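Local atomic coordinates of class I SAM-dependent methyltransferase (Silicibacter pomeroyi DSS-3, PDB entry 3CVO), a protein that probably binds S-adenosylmethionine as a class I methyltransferase-like protein with a Rossmann fold, although its substrate and reaction are unknown. Residues 105-117 with 130-144. Sequence-based numbering, arbitrary orientation.
Sequences RSYPDYPLAVWRT and GRFRVGCALATAFSI. With EDO (1,2-ethanediol), chain G.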
ATOM      1  N   ARG A 105       2.857  -9.652  -6.234  1.00 17.66           N
ATOM      2  CA  ARG A 105       2.570  -9.575  -4.764  1.00 20.81           C
ATOM      3  C   ARG A 105       3.837  -9.252  -4.001  1.00 22.09           C
ATOM      4  O   ARG A 105       3.758  -8.806  -2.886  1.00 20.61           O
ATOM      5  CB  ARG A 105       1.931 -10.860  -4.237  1.00 20.32           C
ATOM      6  CG  ARG A 105       0.527 -11.099  -4.775  1.00 19.43           C
ATOM      7  CD  ARG A 105       0.018 -12.483  -4.491  1.00 18.26           C
ATOM      8  NE  ARG A 105      -1.218 -12.800  -5.184  1.00 20.00           N
ATOM      9  CZ  ARG A 105      -1.262 -13.340  -6.395  1.00 18.81           C
ATOM     10  NH1 ARG A 105      -0.140 -13.583  -7.058  1.00 16.86           N
ATOM     11  NH2 ARG A 105      -2.428 -13.576  -6.960  1.00 20.73           N
ATOM     12  N   SER A 106       4.988  -9.367  -4.660  1.00 21.64           N
ATOM     13  CA  SER A 106       6.294  -9.067  -4.044  1.00 20.34           C
ATOM     14  C   SER A 106       6.867  -7.725  -4.439  1.00 19.05           C
ATOM     15  O   SER A 106       7.881  -7.277  -3.906  1.00 19.42           O
ATOM     16  CB  SER A 106       7.321 -10.147  -4.374  1.00 22.33           C
ATOM     17  OG  SER A 106       6.909 -11.387  -3.847  1.00 23.54           O
ATOM     18  N   TYR A 107       6.174  -7.005  -5.296  1.00 18.18           N
ATOM     19  CA  TYR A 107       6.738  -5.760  -5.799  1.00 18.19           C
ATOM     20  C   TYR A 107       7.083  -4.729  -4.703  1.00 19.71           C
ATOM     21  O   TYR A 107       8.118  -4.050  -4.790  1.00 21.22           O
ATOM     22  CB  TYR A 107       5.859  -5.100  -6.869  1.00 19.13           C
ATOM     23  CG  TYR A 107       5.873  -5.763  -8.228  1.00 17.20           C
ATOM     24  CD1 TYR A 107       6.784  -6.736  -8.546  1.00 22.66           C
ATOM     25  CD2 TYR A 107       4.991  -5.345  -9.222  1.00 19.56           C
ATOM     26  CE1 TYR A 107       6.798  -7.301  -9.805  1.00 15.47           C
ATOM     27  CE2 TYR A 107       4.993  -5.905 -10.481  1.00 18.56           C
ATOM     28  CZ  TYR A 107       5.909  -6.879 -10.776  1.00 15.64           C
ATOM     29  OH  TYR A 107       5.950  -7.422 -12.065  1.00 18.09           O
ATOM     30  N   PRO A 108       6.206  -4.577  -3.683  1.00 20.48           N
ATOM     31  CA  PRO A 108       6.467  -3.607  -2.633  1.00 20.21           C
ATOM     32  C   PRO A 108       7.751  -3.849  -1.857  1.00 21.58           C
ATOM     33  O   PRO A 108       8.304  -2.937  -1.258  1.00 22.46           O
ATOM     34  CB  PRO A 108       5.214  -3.715  -1.752  1.00 21.09           C
ATOM     35  CG  PRO A 108       4.157  -4.264  -2.693  1.00 20.28           C
ATOM     36  CD  PRO A 108       4.910  -5.266  -3.456  1.00 21.53           C
ATOM     37  N   ASP A 109       8.242  -5.066  -1.932  1.00 21.56           N
ATOM     38  CA  ASP A 109       9.490  -5.422  -1.227  1.00 20.82           C
ATOM     39  C   ASP A 109      10.635  -4.593  -1.742  1.00 20.21           C
ATOM     40  O   ASP A 109      11.568  -4.331  -1.014  1.00 23.08           O
ATOM     41  CB  ASP A 109       9.893  -6.866  -1.486  1.00 20.40           C
ATOM     42  CG  ASP A 109       8.986  -7.887  -0.838  1.00 25.19           C
ATOM     43  OD1 ASP A 109       8.036  -7.542  -0.119  1.00 26.45           O
ATOM     44  OD2 ASP A 109       9.224  -9.087  -1.098  1.00 24.74           O
ATOM     45  N   TYR A 110      10.581  -4.230  -3.020  1.00 18.89           N
ATOM     46  CA  TYR A 110      11.708  -3.510  -3.655  1.00 20.72           C
ATOM     47  C   TYR A 110      11.881  -2.128  -3.007  1.00 19.40           C
ATOM     48  O   TYR A 110      12.946  -1.846  -2.426  1.00 21.23           O
ATOM     49  CB  TYR A 110      11.576  -3.452  -5.153  1.00 21.65           C
ATOM     50  CG  TYR A 110      12.719  -2.832  -5.870  1.00 19.08           C
ATOM     51  CD1 TYR A 110      12.850  -1.435  -5.915  1.00 18.13           C
ATOM     52  CD2 TYR A 110      13.676  -3.592  -6.487  1.00 21.98           C
ATOM     53  CE1 TYR A 110      13.899  -0.855  -6.556  1.00 17.49           C
ATOM     54  CE2 TYR A 110      14.695  -3.010  -7.166  1.00 19.78           C
ATOM     55  CZ  TYR A 110      14.817  -1.634  -7.203  1.00 19.24           C
ATOM     56  OH  TYR A 110      15.858  -1.047  -7.894  1.00 21.01           O
ATOM     57  N   PRO A 111      10.828  -1.282  -3.045  1.00 19.72           N
ATOM     58  CA  PRO A 111      10.992  -0.016  -2.345  1.00 19.11           C
ATOM     59  C   PRO A 111      11.094  -0.145  -0.829  1.00 22.41           C
ATOM     60  O   PRO A 111      11.807   0.648  -0.180  1.00 22.72           O
ATOM     61  CB  PRO A 111       9.734   0.791  -2.768  1.00 19.14           C
ATOM     62  CG  PRO A 111       8.775  -0.160  -3.237  1.00 21.79           C
ATOM     63  CD  PRO A 111       9.574  -1.332  -3.831  1.00 17.69           C
ATOM     64  N   LEU A 112      10.351  -1.106  -0.241  1.00 20.38           N
ATOM     65  CA  LEU A 112      10.105  -1.073   1.202  1.00 22.46           C
ATOM     66  C   LEU A 112      10.953  -1.992   2.103  1.00 19.86           C
ATOM     67  O   LEU A 112      11.146  -1.678   3.263  1.00 19.47           O
ATOM     68  CB  LEU A 112       8.622  -1.354   1.501  1.00 21.23           C
ATOM     69  CG  LEU A 112       7.660  -0.219   1.127  1.00 26.15           C
ATOM     70  CD1 LEU A 112       6.171  -0.696   1.044  1.00 23.81           C
ATOM     71  CD2 LEU A 112       7.824   0.973   2.099  1.00 22.61           C
ATOM     72  N   ALA A 113      11.375  -3.147   1.626  1.00 18.93           N
ATOM     73  CA  ALA A 113      11.942  -4.166   2.523  1.00 19.75           C
ATOM     74  C   ALA A 113      13.210  -3.690   3.248  1.00 20.24           C
ATOM     75  O   ALA A 113      13.460  -4.041   4.413  1.00 21.62           O
ATOM     76  CB  ALA A 113      12.230  -5.512   1.751  1.00 19.53           C
ATOM     77  N   VAL A 114      14.037  -2.941   2.526  1.00 20.90           N
ATOM     78  CA  VAL A 114      15.347  -2.500   3.056  1.00 20.31           C
ATOM     79  C   VAL A 114      15.169  -1.669   4.315  1.00 23.65           C
ATOM     80  O   VAL A 114      16.011  -1.699   5.221  1.00 24.56           O
ATOM     81  CB  VAL A 114      16.201  -1.749   1.965  1.00 21.11           C
ATOM     82  CG1 VAL A 114      15.508  -0.463   1.477  1.00 18.12           C
ATOM     83  CG2 VAL A 114      17.655  -1.513   2.452  1.00 21.70           C
ATOM     84  N   TRP A 115      14.037  -0.985   4.417  1.00 22.45           N
ATOM     85  CA  TRP A 115      13.751  -0.162   5.616  1.00 21.89           C
ATOM     86  C   TRP A 115      13.509  -1.009   6.886  1.00 24.45           C
ATOM     87  O   TRP A 115      13.520  -0.504   7.999  1.00 24.14           O
ATOM     88  CB  TRP A 115      12.607   0.840   5.347  1.00 25.30           C
ATOM     89  CG  TRP A 115      13.032   1.822   4.330  1.00 20.42           C
ATOM     90  CD1 TRP A 115      12.889   1.719   2.979  1.00 23.23           C
ATOM     91  CD2 TRP A 115      13.758   3.025   4.575  1.00 22.49           C
ATOM     92  NE1 TRP A 115      13.426   2.830   2.377  1.00 23.74           N
ATOM     93  CE2 TRP A 115      14.003   3.620   3.334  1.00 19.66           C
ATOM     94  CE3 TRP A 115      14.247   3.644   5.734  1.00 16.70           C
ATOM     95  CZ2 TRP A 115      14.711   4.802   3.203  1.00 19.28           C
ATOM     96  CZ3 TRP A 115      14.919   4.849   5.605  1.00 23.01           C
ATOM     97  CH2 TRP A 115      15.146   5.412   4.356  1.00 22.27           C
ATOM     98  N   ARG A 116      13.307  -2.304   6.695  1.00 24.31           N
ATOM     99  CA  ARG A 116      13.027  -3.227   7.810  1.00 24.70           C
ATOM    100  C   ARG A 116      14.160  -4.222   7.985  1.00 24.51           C
ATOM    101  O   ARG A 116      14.032  -5.197   8.710  1.00 26.05           O
ATOM    102  CB  ARG A 116      11.724  -4.035   7.597  1.00 26.52           C
ATOM    103  CG  ARG A 116      10.475  -3.232   7.275  1.00 31.28           C
ATOM    104  CD  ARG A 116      10.338  -2.128   8.240  1.00 32.64           C
ATOM    105  NE  ARG A 116      10.070  -2.613   9.585  1.00 41.78           N
ATOM    106  CZ  ARG A 116       9.966  -1.829  10.660  1.00 46.00           C
ATOM    107  NH1 ARG A 116      10.087  -0.491  10.571  1.00 37.78           N
ATOM    108  NH2 ARG A 116       9.732  -2.384  11.835  1.00 46.67           N
ATOM    109  N   THR A 117      15.238  -4.008   7.272  1.00 28.46           N
ATOM    110  CA  THR A 117      16.326  -4.984   7.253  1.00 31.72           C
ATOM    111  C   THR A 117      16.933  -5.153   8.627  1.00 30.99           C
ATOM    112  O   THR A 117      17.037  -4.204   9.413  1.00 28.49           O
ATOM    113  CB  THR A 117      17.440  -4.631   6.194  1.00 34.16           C
ATOM    114  OG1 THR A 117      18.348  -5.736   6.074  1.00 47.41           O
ATOM    115  CG2 THR A 117      18.205  -3.399   6.558  1.00 30.69           C
ATOM    116  N   GLY A 130      16.993   2.870  -9.760  1.00 22.88           N
ATOM    117  CA  GLY A 130      16.638   1.511 -10.176  1.00 24.37           C
ATOM    118  C   GLY A 130      15.215   1.441 -10.668  1.00 21.82           C
ATOM    119  O   GLY A 130      14.801   2.226 -11.487  1.00 24.74           O
ATOM    120  N   ARG A 131      14.464   0.507 -10.106  1.00 21.18           N
ATOM    121  CA  ARG A 131      13.071   0.308 -10.496  1.00 20.23           C
ATOM    122  C   ARG A 131      12.152   0.972  -9.465  1.00 20.15           C
ATOM    123  O   ARG A 131      12.596   1.417  -8.427  1.00 23.39           O
ATOM    124  CB  ARG A 131      12.740  -1.171 -10.578  1.00 22.08           C
ATOM    125  CG  ARG A 131      13.564  -1.955 -11.628  1.00 28.53           C
ATOM    126  CD  ARG A 131      13.121  -1.619 -13.035  1.00 26.19           C
ATOM    127  NE  ARG A 131      13.931  -0.543 -13.570  1.00 47.36           N
ATOM    128  CZ  ARG A 131      13.453   0.494 -14.232  1.00 51.35           C
ATOM    129  NH1 ARG A 131      12.151   0.620 -14.416  1.00 58.88           N
ATOM    130  NH2 ARG A 131      14.283   1.414 -14.692  1.00 55.05           N
ATOM    131  N   PHE A 132      10.877   1.003  -9.766  1.00 19.10           N
ATOM    132  CA  PHE A 132       9.879   1.617  -8.888  1.00 18.60           C
ATOM    133  C   PHE A 132      10.342   2.953  -8.366  1.00 17.22           C
ATOM    134  O   PHE A 132      10.181   3.218  -7.161  1.00 21.21           O
ATOM    135  CB  PHE A 132       9.554   0.763  -7.679  1.00 23.13           C
ATOM    136  CG  PHE A 132       9.180  -0.643  -8.014  1.00 22.18           C
ATOM    137  CD1 PHE A 132       7.872  -0.977  -8.305  1.00 26.45           C
ATOM    138  CD2 PHE A 132      10.141  -1.626  -8.053  1.00 27.49           C
ATOM    139  CE1 PHE A 132       7.515  -2.302  -8.649  1.00 25.81           C
ATOM    140  CE2 PHE A 132       9.799  -2.959  -8.387  1.00 22.81           C
ATOM    141  CZ  PHE A 132       8.462  -3.280  -8.679  1.00 24.83           C
ATOM    142  N   ARG A 133      10.857   3.808  -9.238  1.00 18.58           N
ATOM    143  CA  ARG A 133      11.567   5.030  -8.756  1.00 19.18           C
ATOM    144  C   ARG A 133      10.687   5.926  -7.872  1.00 19.02           C
ATOM    145  O   ARG A 133      11.089   6.385  -6.797  1.00 19.73           O
ATOM    146  CB  ARG A 133      12.160   5.837  -9.895  1.00 18.71           C
ATOM    147  CG  ARG A 133      13.299   5.096 -10.547  1.00 21.89           C
ATOM    148  CD  ARG A 133      14.182   5.940 -11.416  1.00 24.88           C
ATOM    149  NE  ARG A 133      15.186   5.073 -11.990  1.00 25.09           N
ATOM    150  CZ  ARG A 133      16.235   5.456 -12.710  1.00 26.68           C
ATOM    151  NH1 ARG A 133      16.497   6.736 -12.964  1.00 30.25           N
ATOM    152  NH2 ARG A 133      17.035   4.515 -13.161  1.00 28.12           N
ATOM    153  N   VAL A 134       9.487   6.222  -8.351  1.00 21.35           N
ATOM    154  CA  VAL A 134       8.544   7.006  -7.519  1.00 21.94           C
ATOM    155  C   VAL A 134       8.260   6.331  -6.176  1.00 21.81           C
ATOM    156  O   VAL A 134       8.298   6.969  -5.118  1.00 21.34           O
ATOM    157  CB  VAL A 134       7.253   7.414  -8.276  1.00 21.96           C
ATOM    158  CG1 VAL A 134       6.255   8.104  -7.280  1.00 20.73           C
ATOM    159  CG2 VAL A 134       7.619   8.325  -9.431  1.00 24.19           C
ATOM    160  N   GLY A 135       8.081   5.026  -6.208  1.00 21.43           N
ATOM    161  CA  GLY A 135       7.789   4.244  -5.017  1.00 19.90           C
ATOM    162  C   GLY A 135       8.920   4.306  -3.994  1.00 18.75           C
ATOM    163  O   GLY A 135       8.686   4.396  -2.807  1.00 18.76           O
ATOM    164  N   CYS A 136      10.149   4.266  -4.492  1.00 17.82           N
ATOM    165  CA  CYS A 136      11.344   4.279  -3.646  1.00 17.97           C
ATOM    166  C   CYS A 136      11.490   5.666  -3.008  1.00 16.16           C
ATOM    167  O   CYS A 136      11.876   5.817  -1.835  1.00 18.94           O
ATOM    168  CB  CYS A 136      12.587   3.984  -4.435  1.00 19.59           C
ATOM    169  SG  CYS A 136      12.690   2.298  -5.115  1.00 22.25           S
ATOM    170  N   ALA A 137      11.155   6.679  -3.779  1.00 19.24           N
ATOM    171  CA  ALA A 137      11.261   8.041  -3.277  1.00 17.73           C
ATOM    172  C   ALA A 137      10.283   8.282  -2.122  1.00 19.71           C
ATOM    173  O   ALA A 137      10.626   8.854  -1.053  1.00 22.15           O
ATOM    174  CB  ALA A 137      11.066   9.089  -4.414  1.00 22.45           C
ATOM    175  N   LEU A 138       9.056   7.836  -2.345  1.00 19.65           N
ATOM    176  CA  LEU A 138       7.989   7.907  -1.310  1.00 19.73           C
ATOM    177  C   LEU A 138       8.271   7.033  -0.106  1.00 22.09           C
ATOM    178  O   LEU A 138       8.054   7.460   1.004  1.00 22.82           O
ATOM    179  CB  LEU A 138       6.586   7.618  -1.886  1.00 22.83           C
ATOM    180  CG  LEU A 138       6.113   8.611  -2.961  1.00 22.75           C
ATOM    181  CD1 LEU A 138       4.645   8.209  -3.336  1.00 26.63           C
ATOM    182  CD2 LEU A 138       6.254  10.050  -2.568  1.00 30.65           C
ATOM    183  N   ALA A 139       8.772   5.834  -0.338  1.00 21.18           N
ATOM    184  CA  ALA A 139       9.164   4.927   0.727  1.00 21.65           C
ATOM    185  C   ALA A 139      10.158   5.609   1.667  1.00 19.85           C
ATOM    186  O   ALA A 139       9.998   5.564   2.863  1.00 23.13           O
ATOM    187  CB  ALA A 139       9.734   3.639   0.161  1.00 20.94           C
ATOM    188  N   THR A 140      11.085   6.367   1.081  1.00 19.10           N
ATOM    189  CA  THR A 140      12.101   7.051   1.858  1.00 19.27           C
ATOM    190  C   THR A 140      11.412   8.117   2.681  1.00 19.73           C
ATOM    191  O   THR A 140      11.600   8.195   3.889  1.00 20.98           O
ATOM    192  CB  THR A 140      13.178   7.673   0.939  1.00 21.41           C
ATOM    193  OG1 THR A 140      13.816   6.616   0.221  1.00 17.96           O
ATOM    194  CG2 THR A 140      14.209   8.491   1.729  1.00 22.66           C
ATOM    195  N   ALA A 141      10.566   8.909   2.027  1.00 21.24           N
ATOM    196  CA  ALA A 141       9.925  10.072   2.688  1.00 20.94           C
ATOM    197  C   ALA A 141       9.124   9.598   3.874  1.00 23.25           C
ATOM    198  O   ALA A 141       9.113  10.207   4.934  1.00 22.30           O
ATOM    199  CB  ALA A 141       9.002  10.857   1.727  1.00 22.84           C
ATOM    200  N   PHE A 142       8.444   8.477   3.688  1.00 19.64           N
ATOM    201  CA  PHE A 142       7.522   8.040   4.747  1.00 23.00           C
ATOM    202  C   PHE A 142       8.233   7.206   5.818  1.00 23.75           C
ATOM    203  O   PHE A 142       7.709   7.054   6.900  1.00 20.45           O
ATOM    204  CB  PHE A 142       6.369   7.237   4.171  1.00 22.48           C
ATOM    205  CG  PHE A 142       5.496   8.019   3.253  1.00 20.47           C
ATOM    206  CD1 PHE A 142       5.055   9.261   3.602  1.00 25.31           C
ATOM    207  CD2 PHE A 142       5.085   7.469   2.061  1.00 24.44           C
ATOM    208  CE1 PHE A 142       4.265   9.974   2.764  1.00 23.61           C
ATOM    209  CE2 PHE A 142       4.256   8.158   1.243  1.00 23.31           C
ATOM    210  CZ  PHE A 142       3.860   9.435   1.594  1.00 21.15           C
ATOM    211  N   SER A 143       9.442   6.739   5.529  1.00 20.33           N
ATOM    212  CA  SER A 143      10.132   5.753   6.414  1.00 20.25           C
ATOM    213  C   SER A 143      11.245   6.348   7.293  1.00 20.76           C
ATOM    214  O   SER A 143      11.628   5.805   8.339  1.00 22.64           O
ATOM    215  CB  SER A 143      10.699   4.597   5.608  1.00 23.12           C
ATOM    216  OG  SER A 143       9.699   3.828   4.954  1.00 22.58           O
ATOM    217  N   ILE A 144      11.786   7.446   6.824  1.00 18.42           N
ATOM    218  CA  ILE A 144      12.892   8.131   7.512  1.00 18.14           C
ATOM    219  C   ILE A 144      12.366   8.714   8.816  1.00 18.84           C
ATOM    220  O   ILE A 144      11.168   8.989   8.939  1.00 20.22           O
ATOM    221  CB  ILE A 144      13.566   9.235   6.662  1.00 17.77           C
ATOM    222  CG1 ILE A 144      12.570  10.325   6.190  1.00 22.73           C
ATOM    223  CG2 ILE A 144      14.369   8.645   5.433  1.00 18.39           C
ATOM    224  CD1 ILE A 144      13.214  11.536   5.525  1.00 21.06           C
TER
HETATM  225  C1  EDO G 204       0.657 -14.820 -10.340  1.00 38.01           C
HETATM  226  O1  EDO G 204      -0.610 -15.072  -9.691  1.00 21.34           O
HETATM  227  C2  EDO G 204       1.783 -15.662  -9.773  1.00 38.08           C
HETATM  228  O2  EDO G 204       1.381 -17.040  -9.697  1.00 47.68           O
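Tyr-110 and Phe-132 meet in an aromatic cluster, completed by Tyr-107, where the short helix 109-112 packs on helix 133-143, which follows strand 125-128 of the Rossmann-like methyltransferase fold. The ring planes of Tyr-110 and Phe-132 lie 44° apart, with CD1 of Tyr-110 3.5 Å from CD2 of Phe-132, while Phe-132 sets CZ over a face of the Tyr-107 ring. With CG anti to the backbone N (chi1 -176°), Tyr-110 reaches the turn before the helix, and its OH accepts a nearly straight hydrogen bond from Arg-131 N (3.0 Å, 172°). Tyrosine suits this place because its flanks pack while its tip is polar: Arg-131 CB lies over one face of the ring, and Cys-136 SG at its edge, 3.7 Å from CE1. A phenylalanine here would probably keep the ring packing but leave Arg-131 N without its acceptor.

Gly-135 and Ala-139 let the backbones close in, to 4.5 Å between Pro-111 CA and Cys-136 CA: Pro-111 rests its CB against the backbone of Gly-135 and Cys-136, and Ala-139 CB meets Leu-112 CD2 at 3.8 Å. Farther along, Trp-115 lays its indole over the end of helix 133-143, with Ser-143 CB 3.5 Å above one face, and Ile-144, just beyond the helix, brings CG2 to 3.5 Å from CH2 of Trp-115. Trp-115 NE1 and Pro-111 O both hydrogen-bond to Tyr-37 OH, tying this segment to strand 33-37. Ser-143 turns its hydroxyl back into its own helix, where OG donates to Ala-139 O.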